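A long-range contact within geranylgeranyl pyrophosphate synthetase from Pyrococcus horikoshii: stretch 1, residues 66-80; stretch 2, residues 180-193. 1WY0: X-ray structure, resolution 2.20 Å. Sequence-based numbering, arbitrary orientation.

Stretch 1 66-80: LRAIYPAVAIELIHN
Stretch 2 (180-193) ALFEASAKVGGIIG

Two nearly antiparallel helices pack side by side through apolar side chains. Helix 69-80 and helix 180-193 run at 169° between their N-to-C directions, and their axes approach to 10.4 Å. No hydrogen bond crosses between the stretches. The contact buries 426 Å², both sides summed.

The register is set by three CA pairs. Ile75 CA lies 6.9 Å from Ser185 CA, Pro71 CA lies 7.8 Å from Val188 CA, and Ala68 CA lies 6.4 Å from Ile192 CA. Stretch 1 opens with a 3-10 segment at Leu66 and Arg67, and Ala68 takes the N-cap position. From Ile69 onward the backbone is helical, with phi/psi near -65/-40. Stretch 2 is helical from its first residue, where it continues an earlier part of the chain.

Ala180 does not reach stretch 1, but its O accepts the backbone hydrogen bond from Ala184 N at 2.9 Å. Leu181 points toward stretch 1 with chi1 t (-162°) and chi2 p (58°). Its branched end meets three residues. Leu181 CD1 is 3.9 Å from Ile78 CG2, Leu181 CD2 is 3.8 Å from His79 CB, and Leu181 CG is 4.1 Å from Ile75 CG2. Leu181 CD2 also lies 4.0 Å from the backbone O of Ile75. Ile78 (chi1 m, chi2 t) points toward stretch 2, whereas the CA-to-CB bond of His79 (chi1 t) points sideways; His79 CA, like His79 CB, is 3.8 Å from Leu181 CD2.

Phe182 directs its CA-to-CB bond away, and Glu183 is out of reach. Ala184 points toward stretch 1. Ile75 CD1 lies 3.9 Å from Ala184 O and 4.4 Å from Ala184 CB, and the small apolar methyl suits this close packing.

Ser185 points sideways with chi1 m (-60°). Ser185 OG donates a hydrogen bond to Leu181 O at 2.8 Å, one turn back, so the buried hydroxyl is satisfied within its own helix. Ile75 packs against the same residue: Ile75 CG2 is 3.5 Å from Ser185 OG, and Ile75 CD1 is 3.5 Å from Ser185 CA. Ile75 has chi1 m (-70°) and chi2 t (-166°). It loses 89 Å² to stretch 2, the largest share of any residue here, and Leu181 follows with 85 Å².

Ala186 points away, and Lys187 is out of reach. Val188 (chi1 t, 158°) points toward stretch 1 and sets CG1 4.2 Å from Pro71 CB. The proline ring is C-gamma exo. Proline lacks an amide hydrogen, which costs little in the first turn of a helix.

Gly189 and Gly190 have no side chains and keep the helical course, with Gly190 N hydrogen-bonded to Ala186 O at 3.0 Å. Ile191 is out of reach. Ile192 (chi1 m, chi2 m) points toward stretch 1 and packs on Arg67 and Ala68, just before helix 69-80. Ile192 CG2 lies 3.9 Å from Ala68 CB and 4.2 Å from Arg67 C. The small Ala68 side chain sits at the closest of the three CA pairs. Gly193 makes no contact.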

ATOM      1  N   LEU A  66       4.260 -11.990  24.544  1.00 65.00           N
ATOM      2  CA  LEU A  66       5.443 -12.226  23.728  1.00 63.61           C
ATOM      3  C   LEU A  66       5.102 -12.812  22.362  1.00 63.41           C
ATOM      4  O   LEU A  66       5.809 -12.631  21.379  1.00 63.70           O
ATOM      5  CB  LEU A  66       6.361 -13.182  24.482  1.00 63.69           C
ATOM      6  CG  LEU A  66       6.905 -12.571  25.773  1.00 63.71           C
ATOM      7  CD1 LEU A  66       7.759 -13.560  26.567  1.00 64.16           C
ATOM      8  CD2 LEU A  66       7.782 -11.345  25.525  1.00 63.53           C
ATOM      9  N   ARG A  67       4.005 -13.579  22.312  1.00 62.53           N
ATOM     10  CA  ARG A  67       3.646 -14.184  21.038  1.00 62.12           C
ATOM     11  C   ARG A  67       2.876 -13.216  20.137  1.00 60.55           C
ATOM     12  O   ARG A  67       2.619 -13.483  18.969  1.00 60.24           O
ATOM     13  CB  ARG A  67       2.865 -15.470  21.311  1.00 63.78           C
ATOM     14  CG  ARG A  67       3.777 -16.535  21.928  1.00 65.57           C
ATOM     15  CD  ARG A  67       3.039 -17.839  22.260  1.00 68.41           C
ATOM     16  NE  ARG A  67       2.660 -18.552  21.035  1.00 70.37           N
ATOM     17  CZ  ARG A  67       3.570 -19.371  20.475  1.00 71.69           C
ATOM     18  NH1 ARG A  67       4.760 -19.531  21.029  1.00 72.58           N
ATOM     19  NH2 ARG A  67       3.258 -20.026  19.355  1.00 71.17           N
ATOM     20  N   ALA A  68       2.495 -12.063  20.727  1.00 58.86           N
ATOM     21  CA  ALA A  68       1.795 -11.047  19.949  1.00 57.30           C
ATOM     22  C   ALA A  68       2.723  -9.908  19.513  1.00 56.16           C
ATOM     23  O   ALA A  68       2.297  -8.785  19.257  1.00 56.57           O
ATOM     24  CB  ALA A  68       0.662 -10.484  20.812  1.00 57.14           C
ATOM     25  N   ILE A  69       4.029 -10.215  19.424  1.00 54.86           N
ATOM     26  CA  ILE A  69       4.993  -9.159  19.093  1.00 54.36           C
ATOM     27  C   ILE A  69       4.966  -8.791  17.603  1.00 52.90           C
ATOM     28  O   ILE A  69       4.831  -7.641  17.200  1.00 52.09           O
ATOM     29  CB  ILE A  69       6.395  -9.638  19.483  1.00 54.87           C
ATOM     30  CG1 ILE A  69       6.531  -9.727  21.006  1.00 56.74           C
ATOM     31  CG2 ILE A  69       7.439  -8.617  18.995  1.00 54.76           C
ATOM     32  CD1 ILE A  69       6.311  -8.371  21.686  1.00 57.94           C
ATOM     33  N   TYR A  70       5.104  -9.759  16.701  1.00 51.50           N
ATOM     34  CA  TYR A  70       5.078  -9.433  15.277  1.00 50.93           C
ATOM     35  C   TYR A  70       3.724  -8.894  14.819  1.00 49.28           C
ATOM     36  O   TYR A  70       3.660  -8.035  13.941  1.00 50.14           O
ATOM     37  CB  TYR A  70       5.491 -10.634  14.431  1.00 51.35           C
ATOM     38  CG  TYR A  70       6.986 -10.751  14.270  1.00 52.46           C
ATOM     39  CD1 TYR A  70       7.738 -11.578  15.101  1.00 53.96           C
ATOM     40  CD2 TYR A  70       7.653 -10.030  13.281  1.00 53.43           C
ATOM     41  CE1 TYR A  70       9.113 -11.689  14.947  1.00 53.11           C
ATOM     42  CE2 TYR A  70       9.028 -10.132  13.119  1.00 54.54           C
ATOM     43  CZ  TYR A  70       9.754 -10.967  13.954  1.00 55.47           C
ATOM     44  OH  TYR A  70      11.118 -11.080  13.784  1.00 56.56           O
ATOM     45  N   PRO A  71       2.623  -9.411  15.382  1.00 47.47           N
ATOM     46  CA  PRO A  71       1.312  -8.901  14.971  1.00 46.14           C
ATOM     47  C   PRO A  71       1.138  -7.460  15.445  1.00 45.06           C
ATOM     48  O   PRO A  71       0.429  -6.671  14.821  1.00 44.70           O
ATOM     49  CB  PRO A  71       0.345  -9.859  15.659  1.00 46.03           C
ATOM     50  CG  PRO A  71       1.085 -11.142  15.593  1.00 46.54           C
ATOM     51  CD  PRO A  71       2.481 -10.739  16.006  1.00 46.95           C
ATOM     52  N   ALA A  72       1.781  -7.127  16.563  1.00 43.12           N
ATOM     53  CA  ALA A  72       1.719  -5.775  17.108  1.00 40.58           C
ATOM     54  C   ALA A  72       2.591  -4.900  16.213  1.00 38.47           C
ATOM     55  O   ALA A  72       2.270  -3.744  15.953  1.00 36.75           O
ATOM     56  CB  ALA A  72       2.247  -5.748  18.529  1.00 39.40           C
ATOM     57  N   VAL A  73       3.698  -5.464  15.749  1.00 35.73           N
ATOM     58  CA  VAL A  73       4.597  -4.738  14.869  1.00 36.01           C
ATOM     59  C   VAL A  73       3.870  -4.408  13.569  1.00 34.64           C
ATOM     60  O   VAL A  73       4.005  -3.313  13.035  1.00 33.57           O
ATOM     61  CB  VAL A  73       5.864  -5.569  14.567  1.00 35.05           C
ATOM     62  CG1 VAL A  73       6.660  -4.939  13.423  1.00 34.93           C
ATOM     63  CG2 VAL A  73       6.735  -5.647  15.816  1.00 36.58           C
ATOM     64  N   ALA A  74       3.087  -5.364  13.079  1.00 35.17           N
ATOM     65  CA  ALA A  74       2.326  -5.202  11.848  1.00 34.82           C
ATOM     66  C   ALA A  74       1.469  -3.952  11.955  1.00 35.22           C
ATOM     67  O   ALA A  74       1.462  -3.085  11.074  1.00 34.16           O
ATOM     68  CB  ALA A  74       1.440  -6.425  11.628  1.00 34.56           C
ATOM     69  N   ILE A  75       0.743  -3.868  13.053  1.00 34.19           N
ATOM     70  CA  ILE A  75      -0.123  -2.737  13.293  1.00 34.86           C
ATOM     71  C   ILE A  75       0.630  -1.408  13.366  1.00 34.81           C
ATOM     72  O   ILE A  75       0.139  -0.396  12.865  1.00 33.12           O
ATOM     73  CB  ILE A  75      -0.958  -2.968  14.566  1.00 35.59           C
ATOM     74  CG1 ILE A  75      -1.979  -4.079  14.283  1.00 37.71           C
ATOM     75  CG2 ILE A  75      -1.649  -1.673  15.001  1.00 36.71           C
ATOM     76  CD1 ILE A  75      -3.093  -4.197  15.319  1.00 39.60           C
ATOM     77  N   GLU A  76       1.817  -1.393  13.966  1.00 33.34           N
ATOM     78  CA  GLU A  76       2.563  -0.135  14.046  1.00 34.15           C
ATOM     79  C   GLU A  76       3.098   0.235  12.672  1.00 32.32           C
ATOM     80  O   GLU A  76       3.250   1.410  12.357  1.00 34.39           O
ATOM     81  CB  GLU A  76       3.723  -0.227  15.039  1.00 33.86           C
ATOM     82  CG  GLU A  76       4.515   1.082  15.219  1.00 34.92           C
ATOM     83  CD  GLU A  76       3.688   2.243  15.778  1.00 37.77           C
ATOM     84  OE1 GLU A  76       2.482   2.076  16.033  1.00 39.02           O
ATOM     85  OE2 GLU A  76       4.253   3.350  15.964  1.00 40.87           O
ATOM     86  N   LEU A  77       3.401  -0.767  11.861  1.00 29.97           N
ATOM     87  CA  LEU A  77       3.895  -0.520  10.512  1.00 30.18           C
ATOM     88  C   LEU A  77       2.746   0.044   9.674  1.00 28.28           C
ATOM     89  O   LEU A  77       2.931   0.957   8.874  1.00 27.26           O
ATOM     90  CB  LEU A  77       4.429  -1.818   9.889  1.00 27.16           C
ATOM     91  CG  LEU A  77       5.758  -2.265  10.501  1.00 29.25           C
ATOM     92  CD1 LEU A  77       6.239  -3.579   9.872  1.00 26.63           C
ATOM     93  CD2 LEU A  77       6.788  -1.151  10.295  1.00 27.91           C
ATOM     94  N   ILE A  78       1.552  -0.494   9.876  1.00 28.04           N
ATOM     95  CA  ILE A  78       0.391  -0.021   9.140  1.00 28.09           C
ATOM     96  C   ILE A  78       0.103   1.416   9.531  1.00 26.88           C
ATOM     97  O   ILE A  78      -0.153   2.252   8.672  1.00 26.42           O
ATOM     98  CB  ILE A  78      -0.849  -0.894   9.414  1.00 26.42           C
ATOM     99  CG1 ILE A  78      -0.757  -2.177   8.586  1.00 28.22           C
ATOM    100  CG2 ILE A  78      -2.129  -0.117   9.054  1.00 28.54           C
ATOM    101  CD1 ILE A  78      -1.959  -3.086   8.679  1.00 27.00           C
ATOM    102  N   HIS A  79       0.154   1.705  10.823  1.00 26.20           N
ATOM    103  CA  HIS A  79      -0.087   3.060  11.306  1.00 27.88           C
ATOM    104  C   HIS A  79       0.917   4.024  10.664  1.00 27.52           C
ATOM    105  O   HIS A  79       0.553   5.125  10.243  1.00 27.82           O
ATOM    106  CB  HIS A  79       0.054   3.121  12.838  1.00 26.89           C
ATOM    107  CG  HIS A  79       0.093   4.518  13.394  1.00 24.76           C
ATOM    108  ND1 HIS A  79      -0.975   5.387  13.317  1.00 26.82           N
ATOM    109  CD2 HIS A  79       1.079   5.195  14.031  1.00 25.06           C
ATOM    110  CE1 HIS A  79      -0.650   6.535  13.882  1.00 25.11           C
ATOM    111  NE2 HIS A  79       0.592   6.445  14.323  1.00 24.45           N
ATOM    112  N   ASN A  80       2.177   3.611  10.600  1.00 28.70           N
ATOM    113  CA  ASN A  80       3.209   4.466  10.027  1.00 29.18           C
ATOM    114  C   ASN A  80       3.029   4.711   8.539  1.00 28.41           C
ATOM    115  O   ASN A  80       3.225   5.825   8.067  1.00 30.79           O
ATOM    116  CB  ASN A  80       4.601   3.890  10.315  1.00 29.35           C
ATOM    117  CG  ASN A  80       5.154   4.372  11.638  1.00 32.34           C
ATOM    118  OD1 ASN A  80       5.410   5.562  11.818  1.00 31.15           O
ATOM    119  ND2 ASN A  80       5.324   3.453  12.582  1.00 33.22           N
ATOM    120  N   ALA A 180     -10.809   2.178  13.582  1.00 37.54           N
ATOM    121  CA  ALA A 180     -10.644   0.806  13.105  1.00 36.89           C
ATOM    122  C   ALA A 180      -9.333   0.168  13.576  1.00 36.35           C
ATOM    123  O   ALA A 180      -9.298  -0.942  14.093  1.00 36.99           O
ATOM    124  CB  ALA A 180     -10.699   0.820  11.576  1.00 35.24           C
ATOM    125  N   LEU A 181      -8.223   0.891  13.336  1.00 35.27           N
ATOM    126  CA  LEU A 181      -6.916   0.333  13.675  1.00 35.49           C
ATOM    127  C   LEU A 181      -6.740   0.153  15.186  1.00 35.94           C
ATOM    128  O   LEU A 181      -6.040  -0.737  15.652  1.00 34.60           O
ATOM    129  CB  LEU A 181      -5.836   1.269  13.131  1.00 35.03           C
ATOM    130  CG  LEU A 181      -4.470   0.586  13.023  1.00 35.75           C
ATOM    131  CD1 LEU A 181      -4.512  -0.653  12.127  1.00 37.67           C
ATOM    132  CD2 LEU A 181      -3.395   1.502  12.439  1.00 35.07           C
ATOM    133  N   PHE A 182      -7.379   1.037  15.938  1.00 35.45           N
ATOM    134  CA  PHE A 182      -7.266   0.949  17.380  1.00 38.89           C
ATOM    135  C   PHE A 182      -8.028  -0.283  17.828  1.00 38.55           C
ATOM    136  O   PHE A 182      -7.534  -1.072  18.626  1.00 38.79           O
ATOM    137  CB  PHE A 182      -7.830   2.195  18.055  1.00 41.36           C
ATOM    138  CG  PHE A 182      -6.863   2.849  18.998  1.00 45.83           C
ATOM    139  CD1 PHE A 182      -5.961   3.799  18.541  1.00 46.94           C
ATOM    140  CD2 PHE A 182      -6.829   2.487  20.339  1.00 48.29           C
ATOM    141  CE1 PHE A 182      -5.037   4.380  19.399  1.00 48.47           C
ATOM    142  CE2 PHE A 182      -5.903   3.063  21.214  1.00 49.38           C
ATOM    143  CZ  PHE A 182      -5.008   4.008  20.740  1.00 49.60           C
ATOM    144  N   GLU A 183      -9.228  -0.457  17.294  1.00 39.02           N
ATOM    145  CA  GLU A 183     -10.044  -1.616  17.638  1.00 40.39           C
ATOM    146  C   GLU A 183      -9.282  -2.894  17.291  1.00 39.83           C
ATOM    147  O   GLU A 183      -9.256  -3.849  18.071  1.00 41.68           O
ATOM    148  CB  GLU A 183     -11.358  -1.585  16.863  1.00 41.70           C
ATOM    149  CG  GLU A 183     -12.102  -2.906  16.878  1.00 44.49           C
ATOM    150  CD  GLU A 183     -13.386  -2.851  16.094  1.00 43.85           C
ATOM    151  OE1 GLU A 183     -13.480  -3.560  15.084  1.00 49.01           O
ATOM    152  OE2 GLU A 183     -14.299  -2.092  16.471  1.00 46.85           O
ATOM    153  N   ALA A 184      -8.664  -2.903  16.114  1.00 38.04           N
ATOM    154  CA  ALA A 184      -7.902  -4.052  15.652  1.00 36.35           C
ATOM    155  C   ALA A 184      -6.756  -4.378  16.598  1.00 36.37           C
ATOM    156  O   ALA A 184      -6.419  -5.538  16.786  1.00 35.85           O
ATOM    157  CB  ALA A 184      -7.362  -3.793  14.262  1.00 35.56           C
ATOM    158  N   SER A 185      -6.151  -3.348  17.179  1.00 36.03           N
ATOM    159  CA  SER A 185      -5.049  -3.525  18.111  1.00 38.31           C
ATOM    160  C   SER A 185      -5.506  -4.359  19.311  1.00 38.97           C
ATOM    161  O   SER A 185      -4.882  -5.362  19.663  1.00 39.60           O
ATOM    162  CB  SER A 185      -4.548  -2.161  18.601  1.00 39.46           C
ATOM    163  OG  SER A 185      -4.098  -1.354  17.529  1.00 42.19           O
ATOM    164  N   ALA A 186      -6.594  -3.934  19.939  1.00 40.13           N
ATOM    165  CA  ALA A 186      -7.126  -4.670  21.083  1.00 40.81           C
ATOM    166  C   ALA A 186      -7.662  -6.044  20.675  1.00 42.76           C
ATOM    167  O   ALA A 186      -7.404  -7.062  21.304  1.00 43.31           O
ATOM    168  CB  ALA A 186      -8.252  -3.842  21.704  1.00 39.30           C
ATOM    169  N   LYS A 187      -8.469  -6.041  19.600  1.00 44.11           N
ATOM    170  CA  LYS A 187      -9.089  -7.286  19.160  1.00 45.63           C
ATOM    171  C   LYS A 187      -8.052  -8.358  18.814  1.00 46.45           C
ATOM    172  O   LYS A 187      -8.240  -9.545  19.043  1.00 47.45           O
ATOM    173  CB  LYS A 187      -9.956  -6.975  17.941  1.00 46.15           C
ATOM    174  CG  LYS A 187     -10.515  -8.241  17.293  1.00 46.96           C
ATOM    175  CD  LYS A 187     -11.524  -7.927  16.187  1.00 46.89           C
ATOM    176  CE  LYS A 187     -12.767  -8.819  16.255  1.00 47.33           C
ATOM    177  NZ  LYS A 187     -13.967  -7.987  16.282  1.00 46.84           N
ATOM    178  N   VAL A 188      -6.940  -7.909  18.197  1.00 46.86           N
ATOM    179  CA  VAL A 188      -5.896  -8.860  17.836  1.00 46.04           C
ATOM    180  C   VAL A 188      -5.117  -9.332  19.065  1.00 48.18           C
ATOM    181  O   VAL A 188      -4.563 -10.424  19.099  1.00 48.06           O
ATOM    182  CB  VAL A 188      -4.943  -8.187  16.846  1.00 45.82           C
ATOM    183  CG1 VAL A 188      -3.589  -8.895  16.873  1.00 43.29           C
ATOM    184  CG2 VAL A 188      -5.516  -8.258  15.444  1.00 44.40           C
ATOM    185  N   GLY A 189      -5.074  -8.474  20.076  1.00 49.53           N
ATOM    186  CA  GLY A 189      -4.391  -8.834  21.298  1.00 51.67           C
ATOM    187  C   GLY A 189      -5.140 -10.001  21.904  1.00 52.59           C
ATOM    188  O   GLY A 189      -4.561 -11.054  22.165  1.00 52.69           O
ATOM    189  N   GLY A 190      -6.439  -9.814  22.114  1.00 53.44           N
ATOM    190  CA  GLY A 190      -7.255 -10.871  22.682  1.00 55.83           C
ATOM    191  C   GLY A 190      -7.086 -12.191  21.950  1.00 56.72           C
ATOM    192  O   GLY A 190      -6.606 -13.172  22.524  1.00 57.65           O
ATOM    193  N   ILE A 191      -7.474 -12.209  20.677  1.00 56.51           N
ATOM    194  CA  ILE A 191      -7.423 -13.402  19.839  1.00 56.75           C
ATOM    195  C   ILE A 191      -6.152 -14.226  20.074  1.00 57.22           C
ATOM    196  O   ILE A 191      -6.159 -15.449  20.066  1.00 57.74           O
ATOM    197  CB  ILE A 191      -7.493 -12.966  18.375  1.00 56.27           C
ATOM    198  CG1 ILE A 191      -8.890 -12.438  18.041  1.00 56.03           C
ATOM    199  CG2 ILE A 191      -7.216 -14.173  17.459  1.00 56.02           C
ATOM    200  CD1 ILE A 191      -9.025 -12.035  16.572  1.00 55.48           C
ATOM    201  N   ILE A 192      -5.023 -13.512  20.247  1.00 58.22           N
ATOM    202  CA  ILE A 192      -3.751 -14.214  20.382  1.00 59.71           C
ATOM    203  C   ILE A 192      -3.635 -14.945  21.720  1.00 60.93           C
ATOM    204  O   ILE A 192      -2.798 -15.815  21.914  1.00 59.62           O
ATOM    205  CB  ILE A 192      -2.619 -13.190  20.261  1.00 60.01           C
ATOM    206  CG1 ILE A 192      -2.532 -12.660  18.829  1.00 60.85           C
ATOM    207  CG2 ILE A 192      -1.273 -13.861  20.595  1.00 59.63           C
ATOM    208  CD1 ILE A 192      -2.255 -13.771  17.815  1.00 62.43           C
ATOM    209  N   GLY A 193      -4.490 -14.544  22.679  1.00 61.85           N
ATOM    210  CA  GLY A 193      -4.321 -15.151  23.995  1.00 64.76           C
ATOM    211  C   GLY A 193      -5.624 -15.719  24.586  1.00 66.18           C
ATOM    212  O   GLY A 193      -5.659 -16.197  25.714  1.00 66.75           O
TER